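Long-range contacts in chlorella virus DNA ligase-adenylate (Chlorella virus, PDB 1FVI), which probably seals nicks in duplex DNA in an ATP-dependent reaction, by way of an enzyme-adenylate intermediate in which AMP is bound covalently to a lysine: residues A[160-170]-A[180-188]; A[192-203]-A[229-239]. The protein carries 1 engineered substitution. One frame throughout, in Å; residues are numbered along the deposited sequence.

Contact 1: residues A[160-170]-A[180-188]. With AMP (adenosine monophosphate), chain C; SO4 (sulfate ion), chain B.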
loop_
_atom_site.group_PDB
_atom_site.type_symbol
_atom_site.label_atom_id
_atom_site.label_comp_id
_atom_site.label_asym_id
_atom_site.label_seq_id
_atom_site.Cartn_x
_atom_site.Cartn_y
_atom_site.Cartn_z
ATOM N N GLU A 160 0.767 -4.520 -1.454
ATOM C CA GLU A 160 0.596 -5.968 -1.252
ATOM C C GLU A 160 -0.800 -6.535 -1.483
ATOM O O GLU A 160 -0.953 -7.701 -1.826
ATOM C CB GLU A 160 1.003 -6.358 0.185
ATOM C CG GLU A 160 2.457 -6.129 0.567
ATOM C CD GLU A 160 3.413 -6.955 -0.268
ATOM O OE1 GLU A 160 3.995 -6.408 -1.236
ATOM O OE2 GLU A 160 3.585 -8.152 0.042
ATOM N N GLY A 161 -1.813 -5.738 -1.200
ATOM C CA GLY A 161 -3.175 -6.201 -1.330
ATOM C C GLY A 161 -3.979 -5.153 -0.613
ATOM O O GLY A 161 -3.559 -3.992 -0.580
ATOM N N VAL A 162 -5.085 -5.542 0.016
ATOM C CA VAL A 162 -5.926 -4.561 0.712
ATOM C C VAL A 162 -6.276 -4.835 2.170
ATOM O O VAL A 162 -6.289 -5.983 2.639
ATOM C CB VAL A 162 -7.213 -4.159 -0.136
ATOM C CG1 VAL A 162 -7.235 -4.866 -1.504
ATOM C CG2 VAL A 162 -8.502 -4.375 0.628
ATOM N N MET A 163 -6.459 -3.745 2.903
ATOM C CA MET A 163 -6.835 -3.800 4.315
ATOM C C MET A 163 -8.273 -3.300 4.427
ATOM O O MET A 163 -8.588 -2.205 3.966
ATOM C CB MET A 163 -5.889 -2.950 5.171
ATOM C CG MET A 163 -4.425 -3.379 5.070
ATOM S SD MET A 163 -4.098 -5.081 5.551
ATOM C CE MET A 163 -4.428 -5.027 7.336
ATOM N N ILE A 164 -9.127 -4.121 5.036
ATOM C CA ILE A 164 -10.559 -3.846 5.220
ATOM C C ILE A 164 -10.974 -3.515 6.674
ATOM O O ILE A 164 -10.594 -4.211 7.626
ATOM C CB ILE A 164 -11.396 -5.067 4.756
ATOM C CG1 ILE A 164 -11.022 -5.439 3.318
ATOM C CG2 ILE A 164 -12.880 -4.748 4.832
ATOM C CD1 ILE A 164 -11.418 -6.837 2.915
ATOM N N ARG A 165 -11.802 -2.483 6.822
ATOM C CA ARG A 165 -12.284 -2.073 8.135
ATOM C C ARG A 165 -13.757 -1.694 8.155
ATOM O O ARG A 165 -14.266 -1.049 7.225
ATOM C CB ARG A 165 -11.499 -0.861 8.652
ATOM C CG ARG A 165 -10.005 -1.049 8.821
ATOM C CD ARG A 165 -9.525 -0.313 10.056
ATOM N NE ARG A 165 -8.147 0.159 9.941
ATOM C CZ ARG A 165 -7.469 0.744 10.932
ATOM N NH1 ARG A 165 -8.023 0.919 12.129
ATOM N NH2 ARG A 165 -6.261 1.240 10.706
ATOM N N LYS A 166 -14.455 -2.095 9.218
ATOM C CA LYS A 166 -15.847 -1.678 9.367
ATOM C C LYS A 166 -15.752 -0.229 9.908
ATOM O O LYS A 166 -14.811 0.120 10.628
ATOM C CB LYS A 166 -16.641 -2.625 10.288
ATOM C CG LYS A 166 -16.295 -2.599 11.748
ATOM C CD LYS A 166 -17.030 -3.742 12.446
ATOM C CE LYS A 166 -17.083 -3.559 13.962
ATOM N NZ LYS A 166 -17.633 -4.756 14.688
ATOM N N PRO A 167 -16.652 0.652 9.457
ATOM C CA PRO A 167 -16.719 2.066 9.835
ATOM C C PRO A 167 -16.770 2.327 11.330
ATOM O O PRO A 167 -16.125 3.243 11.835
ATOM C CB PRO A 167 -18.010 2.522 9.173
ATOM C CG PRO A 167 -18.106 1.655 7.984
ATOM C CD PRO A 167 -17.729 0.317 8.511
ATOM N N ASP A 168 -17.553 1.515 12.027
ATOM C CA ASP A 168 -17.743 1.651 13.462
ATOM C C ASP A 168 -16.721 0.934 14.330
ATOM O O ASP A 168 -16.824 0.956 15.555
ATOM C CB ASP A 168 -19.164 1.217 13.847
ATOM C CG ASP A 168 -19.452 -0.230 13.498
ATOM O OD1 ASP A 168 -19.086 -0.659 12.378
ATOM O OD2 ASP A 168 -20.054 -0.937 14.340
ATOM N N GLY A 169 -15.711 0.341 13.709
ATOM C CA GLY A 169 -14.698 -0.365 14.479
ATOM C C GLY A 169 -13.893 0.472 15.470
ATOM O O GLY A 169 -13.525 1.620 15.228
ATOM N N LYS A 170 -13.585 -0.145 16.595
ATOM C CA LYS A 170 -12.825 0.496 17.649
ATOM C C LYS A 170 -11.366 0.186 17.395
ATOM O O LYS A 170 -11.032 -0.593 16.499
ATOM C CB LYS A 170 -13.192 -0.119 19.004
ATOM C CG LYS A 170 -14.612 -0.653 19.091
ATOM C CD LYS A 170 -14.738 -2.025 18.440
ATOM C CE LYS A 170 -16.020 -2.155 17.649
ATOM N NZ LYS A 170 -15.998 -3.409 16.875
ATOM N N GLU A 180 -15.462 -9.962 13.975
ATOM C CA GLU A 180 -15.432 -8.566 14.416
ATOM C C GLU A 180 -15.357 -7.629 13.213
ATOM O O GLU A 180 -15.921 -6.531 13.231
ATOM C CB GLU A 180 -14.236 -8.316 15.337
ATOM C CG GLU A 180 -14.482 -8.710 16.773
ATOM C CD GLU A 180 -13.212 -8.771 17.605
ATOM O OE1 GLU A 180 -12.100 -8.736 17.041
ATOM O OE2 GLU A 180 -13.323 -8.890 18.841
ATOM N N GLY A 181 -14.655 -8.073 12.171
ATOM C CA GLY A 181 -14.503 -7.274 10.971
ATOM C C GLY A 181 -13.927 -5.894 11.243
ATOM O O GLY A 181 -14.242 -4.948 10.520
ATOM N N ILE A 182 -13.066 -5.782 12.262
ATOM C CA ILE A 182 -12.469 -4.493 12.636
ATOM C C ILE A 182 -11.320 -4.166 11.707
ATOM O O ILE A 182 -11.215 -3.048 11.195
ATOM C CB ILE A 182 -11.980 -4.500 14.127
ATOM C CG1 ILE A 182 -13.178 -4.589 15.083
ATOM C CG2 ILE A 182 -11.162 -3.255 14.454
ATOM C CD1 ILE A 182 -12.770 -4.880 16.504
ATOM N N LEU A 183 -10.487 -5.164 11.456
ATOM C CA LEU A 183 -9.340 -5.001 10.567
ATOM C C LEU A 183 -9.101 -6.344 9.920
ATOM O O LEU A 183 -8.857 -7.327 10.614
ATOM C CB LEU A 183 -8.092 -4.562 11.348
ATOM C CG LEU A 183 -7.023 -3.684 10.685
ATOM C CD1 LEU A 183 -5.667 -4.331 10.888
ATOM C CD2 LEU A 183 -7.325 -3.351 9.186
ATOM N N LEU A 184 -9.179 -6.373 8.589
ATOM C CA LEU A 184 -8.990 -7.597 7.818
ATOM C C LEU A 184 -8.006 -7.408 6.665
ATOM O O LEU A 184 -7.972 -6.359 6.021
ATOM C CB LEU A 184 -10.333 -8.079 7.232
ATOM C CG LEU A 184 -11.596 -8.202 8.104
ATOM C CD1 LEU A 184 -12.766 -8.593 7.210
ATOM C CD2 LEU A 184 -11.413 -9.212 9.228
ATOM N N LYS A 185 -7.190 -8.427 6.416
ATOM C CA LYS A 185 -6.252 -8.365 5.307
ATOM C C LYS A 185 -6.717 -9.278 4.175
ATOM O O LYS A 185 -7.178 -10.409 4.393
ATOM C CB LYS A 185 -4.795 -8.623 5.737
ATOM C CG LYS A 185 -4.517 -9.793 6.625
ATOM C CD LYS A 185 -3.088 -9.701 7.141
ATOM C CE LYS A 185 -2.621 -10.997 7.756
ATOM N NZ LYS A 185 -1.167 -10.959 8.080
ATOM N N MET A 186 -6.645 -8.736 2.967
ATOM C CA MET A 186 -7.101 -9.433 1.787
ATOM C C MET A 186 -6.108 -9.474 0.639
ATOM O O MET A 186 -5.592 -8.460 0.205
ATOM C CB MET A 186 -8.402 -8.794 1.303
ATOM C CG MET A 186 -8.867 -9.303 -0.044
ATOM S SD MET A 186 -10.331 -8.495 -0.631
ATOM C CE MET A 186 -9.632 -7.320 -1.635
ATOM N N LYS A 187 -5.834 -10.681 0.180
ATOM C CA LYS A 187 -4.948 -10.913 -0.947
ATOM C C LYS A 187 -5.688 -11.978 -1.760
ATOM O O LYS A 187 -5.463 -13.172 -1.616
ATOM C CB LYS A 187 -3.563 -11.370 -0.463
ATOM C CG LYS A 187 -2.778 -10.257 0.256
ATOM C CD LYS A 187 -1.578 -10.786 1.024
ATOM C CE LYS A 187 -0.496 -11.312 0.109
ATOM N NZ LYS A 187 0.658 -11.867 0.881
ATOM N N GLN A 188 -6.662 -11.512 -2.533
ATOM C CA GLN A 188 -7.490 -12.390 -3.333
ATOM C C GLN A 188 -6.942 -12.689 -4.723
ATOM O O GLN A 188 -7.377 -13.651 -5.346
ATOM C CB GLN A 188 -8.910 -11.829 -3.423
ATOM C CG GLN A 188 -9.667 -11.806 -2.092
ATOM C CD GLN A 188 -10.135 -13.184 -1.629
ATOM O OE1 GLN A 188 -10.863 -13.875 -2.337
ATOM N NE2 GLN A 188 -9.747 -13.567 -0.427
HETATM P P AMP C . 0.525 -8.905 5.405
HETATM O O1P AMP C . 0.093 -10.257 5.752
HETATM O O3P AMP C . 2.092 -9.085 5.562
HETATM O "O5'" AMP C . 0.204 -7.953 6.526
HETATM C "C5'" AMP C . 0.705 -6.528 6.476
HETATM C "C4'" AMP C . 0.941 -5.937 7.848
HETATM O "O4'" AMP C . 0.995 -4.519 7.665
HETATM C "C3'" AMP C . -0.201 -6.211 8.854
HETATM O "O3'" AMP C . 0.238 -6.460 10.189
HETATM C "C2'" AMP C . -0.993 -4.949 8.875
HETATM O "O2'" AMP C . -1.566 -4.749 10.162
HETATM C "C1'" AMP C . -0.002 -3.865 8.413
HETATM N N9 AMP C . -0.656 -2.898 7.553
HETATM C C8 AMP C . -0.178 -2.508 6.321
HETATM N N7 AMP C . -0.976 -1.633 5.778
HETATM C C5 AMP C . -2.025 -1.418 6.660
HETATM C C6 AMP C . -3.166 -0.602 6.625
HETATM N N6 AMP C . -3.454 0.208 5.579
HETATM N N1 AMP C . -3.977 -0.664 7.696
HETATM C C2 AMP C . -3.692 -1.455 8.706
HETATM N N3 AMP C . -2.654 -2.279 8.875
HETATM C C4 AMP C . -1.810 -2.239 7.803
HETATM S S SO4 B . 0.931 -9.865 10.767
HETATM O O1 SO4 B . 1.172 -10.251 12.153
HETATM O O2 SO4 B . -0.542 -9.728 10.504
HETATM O O3 SO4 B . 1.521 -10.885 9.757
HETATM O O4 SO4 B . 1.647 -8.550 10.470
HETATM O O HOH W 1 2.117 -9.265 1.668
HETATM O O HOH W 2 -12.711 -1.009 12.012
#
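Met163 and Lys185 lie side by side and point the same way from a non-hydrogen-bonded pair of the antiparallel strands 162-165 and 184-186, Met163 SD resting 3.6 Å from Lys185 CB. Both belong to the AMP pocket, each meeting a different end of the nucleotide. Bent at chi2 and chi3 (-59° and -68°), the Met163 chain lies along AMP: its CG is 3.4 Å from adenine C6, while its CE reaches the base near N3 and the ribose. An unbranched, flexible chain suits this, since CG and CE both reach the nucleotide while SD rests on Lys185. Lys185 runs extended beyond CG and carries NZ to the phosphate, 2.7 Å from AMP O1P; the same NZ also bonds a sulfate ion, probably from the crystallisation liquor, which Arg41 binds too.

Next along this side, Leu183 crosses Arg165 at a slant. Its CG lies over one face of the guanidinium and its CD2 sits 3.6 Å from Arg165 CG, while a salt bridge to Asp98 meets the charge. On the other face Val162 and Met186 lie side by side, Met186 CE pressed to 3.4 Å from Val162 CG1, and Ile164 slants across Met186; helix 144-156 covers Val162 and Met186.

Main-chain bonds join Val162 to Met186 and Ile164 to Leu184, two each. Past the strands, Lys166 NZ donates to Glu180 O at 2.9 Å, in the carbonyl plane. One side is thus apolar, partly covered by that helix; on the other Lys185 would be expected to offset phosphate charge.

Contact 2: residues A[192-203]-A[229-239]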
loop_
_atom_site.group_PDB
_atom_site.type_symbol
_atom_site.label_atom_id
_atom_site.label_comp_id
_atom_site.label_asym_id
_atom_site.label_seq_id
_atom_site.Cartn_x
_atom_site.Cartn_y
_atom_site.Cartn_z
ATOM N N ALA A 192 0.837 -15.545 -11.148
ATOM C CA ALA A 192 1.064 -16.321 -12.357
ATOM C C ALA A 192 2.228 -15.735 -13.165
ATOM O O ALA A 192 2.725 -14.639 -12.878
ATOM C CB ALA A 192 -0.214 -16.374 -13.197
ATOM N N GLU A 193 2.685 -16.498 -14.151
ATOM C CA GLU A 193 3.785 -16.078 -15.006
ATOM C C GLU A 193 3.369 -16.180 -16.461
ATOM O O GLU A 193 2.580 -17.043 -16.837
ATOM C CB GLU A 193 5.027 -16.950 -14.773
ATOM C CG GLU A 193 5.852 -16.564 -13.580
ATOM C CD GLU A 193 6.992 -17.534 -13.333
ATOM O OE1 GLU A 193 7.596 -18.018 -14.316
ATOM O OE2 GLU A 193 7.291 -17.814 -12.151
ATOM N N ALA A 194 3.936 -15.304 -17.278
ATOM C CA ALA A 194 3.637 -15.278 -18.693
ATOM C C ALA A 194 4.876 -14.860 -19.478
ATOM O O ALA A 194 5.756 -14.168 -18.958
ATOM C CB ALA A 194 2.498 -14.329 -18.950
ATOM N N THR A 195 4.982 -15.346 -20.708
ATOM C CA THR A 195 6.114 -14.994 -21.543
ATOM C C THR A 195 5.711 -13.794 -22.393
ATOM O O THR A 195 4.591 -13.750 -22.902
ATOM C CB THR A 195 6.520 -16.174 -22.462
ATOM O OG1 THR A 195 7.017 -17.251 -21.659
ATOM C CG2 THR A 195 7.599 -15.750 -23.466
ATOM N N ILE A 196 6.600 -12.807 -22.500
ATOM C CA ILE A 196 6.328 -11.622 -23.306
ATOM C C ILE A 196 6.533 -11.971 -24.780
ATOM O O ILE A 196 7.518 -12.621 -25.133
ATOM C CB ILE A 196 7.290 -10.486 -22.960
ATOM C CG1 ILE A 196 7.218 -10.187 -21.462
ATOM C CG2 ILE A 196 6.960 -9.239 -23.787
ATOM C CD1 ILE A 196 8.339 -9.287 -20.967
ATOM N N ILE A 197 5.596 -11.556 -25.632
ATOM C CA ILE A 197 5.704 -11.821 -27.064
ATOM C C ILE A 197 5.804 -10.538 -27.897
ATOM O O ILE A 197 6.569 -10.482 -28.853
ATOM C CB ILE A 197 4.575 -12.726 -27.569
ATOM C CG1 ILE A 197 3.239 -12.022 -27.486
ATOM C CG2 ILE A 197 4.525 -14.017 -26.747
ATOM C CD1 ILE A 197 2.073 -12.973 -27.647
ATOM N N SER A 198 5.094 -9.492 -27.491
ATOM C CA SER A 198 5.146 -8.209 -28.195
ATOM C C SER A 198 4.771 -7.044 -27.253
ATOM O O SER A 198 4.411 -7.269 -26.107
ATOM C CB SER A 198 4.231 -8.226 -29.429
ATOM O OG SER A 198 2.872 -8.369 -29.055
ATOM N N MET A 199 4.900 -5.808 -27.738
ATOM C CA MET A 199 4.571 -4.616 -26.957
ATOM C C MET A 199 3.803 -3.598 -27.781
ATOM O O MET A 199 3.901 -3.565 -29.011
ATOM C CB MET A 199 5.829 -3.938 -26.419
ATOM C CG MET A 199 6.575 -4.742 -25.395
ATOM S SD MET A 199 7.999 -3.853 -24.802
ATOM C CE MET A 199 8.795 -5.183 -23.858
ATOM N N THR A 200 3.061 -2.749 -27.082
ATOM C CA THR A 200 2.278 -1.715 -27.719
ATOM C C THR A 200 2.669 -0.411 -27.037
ATOM O O THR A 200 2.697 -0.350 -25.801
ATOM C CB THR A 200 0.788 -1.953 -27.506
ATOM O OG1 THR A 200 0.461 -3.272 -27.937
ATOM C CG2 THR A 200 -0.029 -0.965 -28.304
ATOM N N ALA A 201 3.013 0.602 -27.842
ATOM C CA ALA A 201 3.410 1.917 -27.336
ATOM C C ALA A 201 2.261 2.657 -26.636
ATOM O O ALA A 201 1.083 2.337 -26.840
ATOM C CB ALA A 201 3.962 2.760 -28.464
ATOM N N LEU A 202 2.618 3.672 -25.850
ATOM C CA LEU A 202 1.645 4.463 -25.098
ATOM C C LEU A 202 1.073 5.696 -25.810
ATOM O O LEU A 202 -0.139 5.913 -25.786
ATOM C CB LEU A 202 2.243 4.870 -23.745
ATOM C CG LEU A 202 1.444 5.774 -22.798
ATOM C CD1 LEU A 202 0.051 5.205 -22.512
ATOM C CD2 LEU A 202 2.230 5.945 -21.502
ATOM N N PHE A 203 1.933 6.528 -26.392
ATOM C CA PHE A 203 1.465 7.735 -27.090
ATOM C C PHE A 203 1.338 7.508 -28.595
ATOM O O PHE A 203 1.747 8.359 -29.383
ATOM C CB PHE A 203 2.412 8.913 -26.850
ATOM C CG PHE A 203 2.907 9.030 -25.434
ATOM C CD1 PHE A 203 4.241 8.774 -25.133
ATOM C CD2 PHE A 203 2.057 9.435 -24.412
ATOM C CE1 PHE A 203 4.729 8.923 -23.835
ATOM C CE2 PHE A 203 2.532 9.590 -23.108
ATOM C CZ PHE A 203 3.873 9.333 -22.819
ATOM N N GLU A 229 10.460 10.759 -27.582
ATOM C CA GLU A 229 10.471 9.323 -27.348
ATOM C C GLU A 229 9.188 8.785 -26.706
ATOM O O GLU A 229 8.568 9.440 -25.860
ATOM C CB GLU A 229 11.693 8.951 -26.511
ATOM C CG GLU A 229 12.474 7.769 -27.057
ATOM C CD GLU A 229 13.966 7.884 -26.790
ATOM O OE1 GLU A 229 14.338 8.387 -25.709
ATOM O OE2 GLU A 229 14.765 7.479 -27.665
ATOM N N ASP A 230 8.761 7.620 -27.186
ATOM C CA ASP A 230 7.563 6.960 -26.680
ATOM C C ASP A 230 7.975 5.933 -25.622
ATOM O O ASP A 230 9.160 5.611 -25.470
ATOM C CB ASP A 230 6.848 6.256 -27.832
ATOM C CG ASP A 230 5.358 6.077 -27.593
ATOM O OD1 ASP A 230 4.898 6.178 -26.435
ATOM O OD2 ASP A 230 4.639 5.832 -28.587
ATOM N N VAL A 231 6.989 5.457 -24.868
ATOM C CA VAL A 231 7.197 4.456 -23.827
ATOM C C VAL A 231 6.168 3.344 -24.030
ATOM O O VAL A 231 5.232 3.480 -24.841
ATOM C CB VAL A 231 7.035 5.064 -22.410
ATOM C CG1 VAL A 231 8.005 6.236 -22.223
ATOM C CG2 VAL A 231 5.595 5.518 -22.177
ATOM N N MET A 232 6.360 2.235 -23.321
ATOM C CA MET A 232 5.448 1.102 -23.441
ATOM C C MET A 232 4.084 1.386 -22.793
ATOM O O MET A 232 3.998 1.988 -21.716
ATOM C CB MET A 232 6.095 -0.171 -22.869
ATOM C CG MET A 232 5.178 -1.398 -22.820
ATOM S SD MET A 232 4.151 -1.522 -21.312
ATOM C CE MET A 232 5.399 -2.073 -20.208
ATOM N N GLY A 233 3.022 1.026 -23.511
ATOM C CA GLY A 233 1.677 1.228 -23.008
ATOM C C GLY A 233 1.185 -0.083 -22.429
ATOM O O GLY A 233 0.591 -0.118 -21.351
ATOM N N SER A 234 1.429 -1.171 -23.154
ATOM C CA SER A 234 1.029 -2.493 -22.697
ATOM C C SER A 234 1.931 -3.548 -23.310
ATOM O O SER A 234 2.587 -3.313 -24.333
ATOM C CB SER A 234 -0.432 -2.802 -23.070
ATOM O OG SER A 234 -0.576 -3.117 -24.451
ATOM N N ILE A 235 2.021 -4.680 -22.622
ATOM C CA ILE A 235 2.785 -5.811 -23.103
ATOM C C ILE A 235 1.794 -6.956 -23.307
ATOM O O ILE A 235 0.832 -7.100 -22.546
ATOM C CB ILE A 235 3.898 -6.238 -22.134
ATOM C CG1 ILE A 235 3.329 -6.588 -20.751
ATOM C CG2 ILE A 235 4.954 -5.162 -22.061
ATOM C CD1 ILE A 235 4.351 -7.282 -19.833
ATOM N N GLU A 236 1.972 -7.687 -24.406
ATOM C CA GLU A 236 1.113 -8.815 -24.732
ATOM C C GLU A 236 1.879 -10.045 -24.301
ATOM O O GLU A 236 3.072 -10.179 -24.601
ATOM C CB GLU A 236 0.781 -8.830 -26.224
ATOM C CG GLU A 236 -0.112 -7.665 -26.663
ATOM C CD GLU A 236 0.489 -6.284 -26.371
ATOM O OE1 GLU A 236 1.670 -6.066 -26.720
ATOM O OE2 GLU A 236 -0.218 -5.421 -25.792
ATOM N N VAL A 237 1.197 -10.921 -23.564
ATOM C CA VAL A 237 1.830 -12.113 -23.019
ATOM C C VAL A 237 1.145 -13.424 -23.357
ATOM O O VAL A 237 -0.051 -13.450 -23.609
ATOM C CB VAL A 237 1.969 -11.982 -21.482
ATOM C CG1 VAL A 237 2.865 -10.782 -21.150
ATOM C CG2 VAL A 237 0.589 -11.816 -20.842
ATOM N N ASP A 238 1.915 -14.514 -23.324
ATOM C CA ASP A 238 1.390 -15.836 -23.646
ATOM C C ASP A 238 0.590 -16.493 -22.540
ATOM O O ASP A 238 -0.586 -16.764 -22.729
ATOM C CB ASP A 238 2.492 -16.798 -24.137
ATOM C CG ASP A 238 1.934 -18.167 -24.602
ATOM O OD1 ASP A 238 1.577 -18.327 -25.786
ATOM O OD2 ASP A 238 1.871 -19.098 -23.779
ATOM N N TYR A 239 1.212 -16.800 -21.410
ATOM C CA TYR A 239 0.468 -17.469 -20.326
ATOM C C TYR A 239 -0.277 -18.749 -20.770
ATOM O O TYR A 239 -1.497 -18.740 -21.010
ATOM C CB TYR A 239 -0.531 -16.524 -19.646
ATOM C CG TYR A 239 -1.091 -17.090 -18.358
ATOM C CD1 TYR A 239 -0.273 -17.798 -17.470
ATOM C CD2 TYR A 239 -2.436 -16.941 -18.034
ATOM C CE1 TYR A 239 -0.785 -18.348 -16.290
ATOM C CE2 TYR A 239 -2.959 -17.486 -16.856
ATOM C CZ TYR A 239 -2.128 -18.184 -15.996
ATOM O OH TYR A 239 -2.642 -18.717 -14.841
#
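Ala194 CB is pressed against Val237 CB at 3.5 Å, and a small methyl suits this tight place on the inner side of the antiparallel pair. Further along, Met199 and Ile235 lie alongside each other, Met199 CG 3.7 Å from Ile235 CG2. Phe258 of helix 252-260 touches Met199 and Met232, and Phe244 touches Val237, so apolar chains line this side of what is probably the OB domain.

The opposite side, with Ser198, Thr200, Ser234 and Glu236, is polar and looser. Glu236, bent at chi2 (58°), folds its carboxylate back along the strands: OE2 accepts from Ser234 OG at 2.7 Å, whereas the bonds from Thr200 OG1 to OE2 and Ser198 OG to OE1 are weak.

Two classic beta bulges interrupt the register. Ile197 and Ser198 both face Glu236; at the second, Thr200 O takes the N-H groups of Gly233 and Ser234, and Gly233, lacking a side chain, fits close against Ala201 and Leu202.

Beyond the strands Asp230 OD1 accepts from Phe203 N at 3.0 Å through its syn lone pair and from Val231 N on the anti side, 27° out of the carboxylate plane. At this exposed end Leu202 CD2 packs closely on Val231 CG2, 3.5 Å away. Most apolar contact thus lies on the side of Met199, Ile235 and Val237; on the polar side Glu236 gathers hydroxyls, mostly through weak bonds, while Asp230 OD1 binds two main-chain amides.

Overall arrangement
The two contacts are both antiparallel strand pairs, but they belong to separate sheets, and the centres of the two contacts lie about 34 Å apart. They follow in series: strand 184-186 of contact 1 is succeeded by strand 190-201 of contact 2, so the chain passes directly from one to the other, from the AMP-binding part toward the probable OB domain. Contact 1 is the more buried, with mostly buried residues and ligand chemistry on one side; contact 2 lies farther from the centre of the chain and away from the annotated sites, with more exposed residues. Regular register characterises the first, bulged register the second, and lysine serves an anion in one where carboxylates serve hydroxyls and amides in the other.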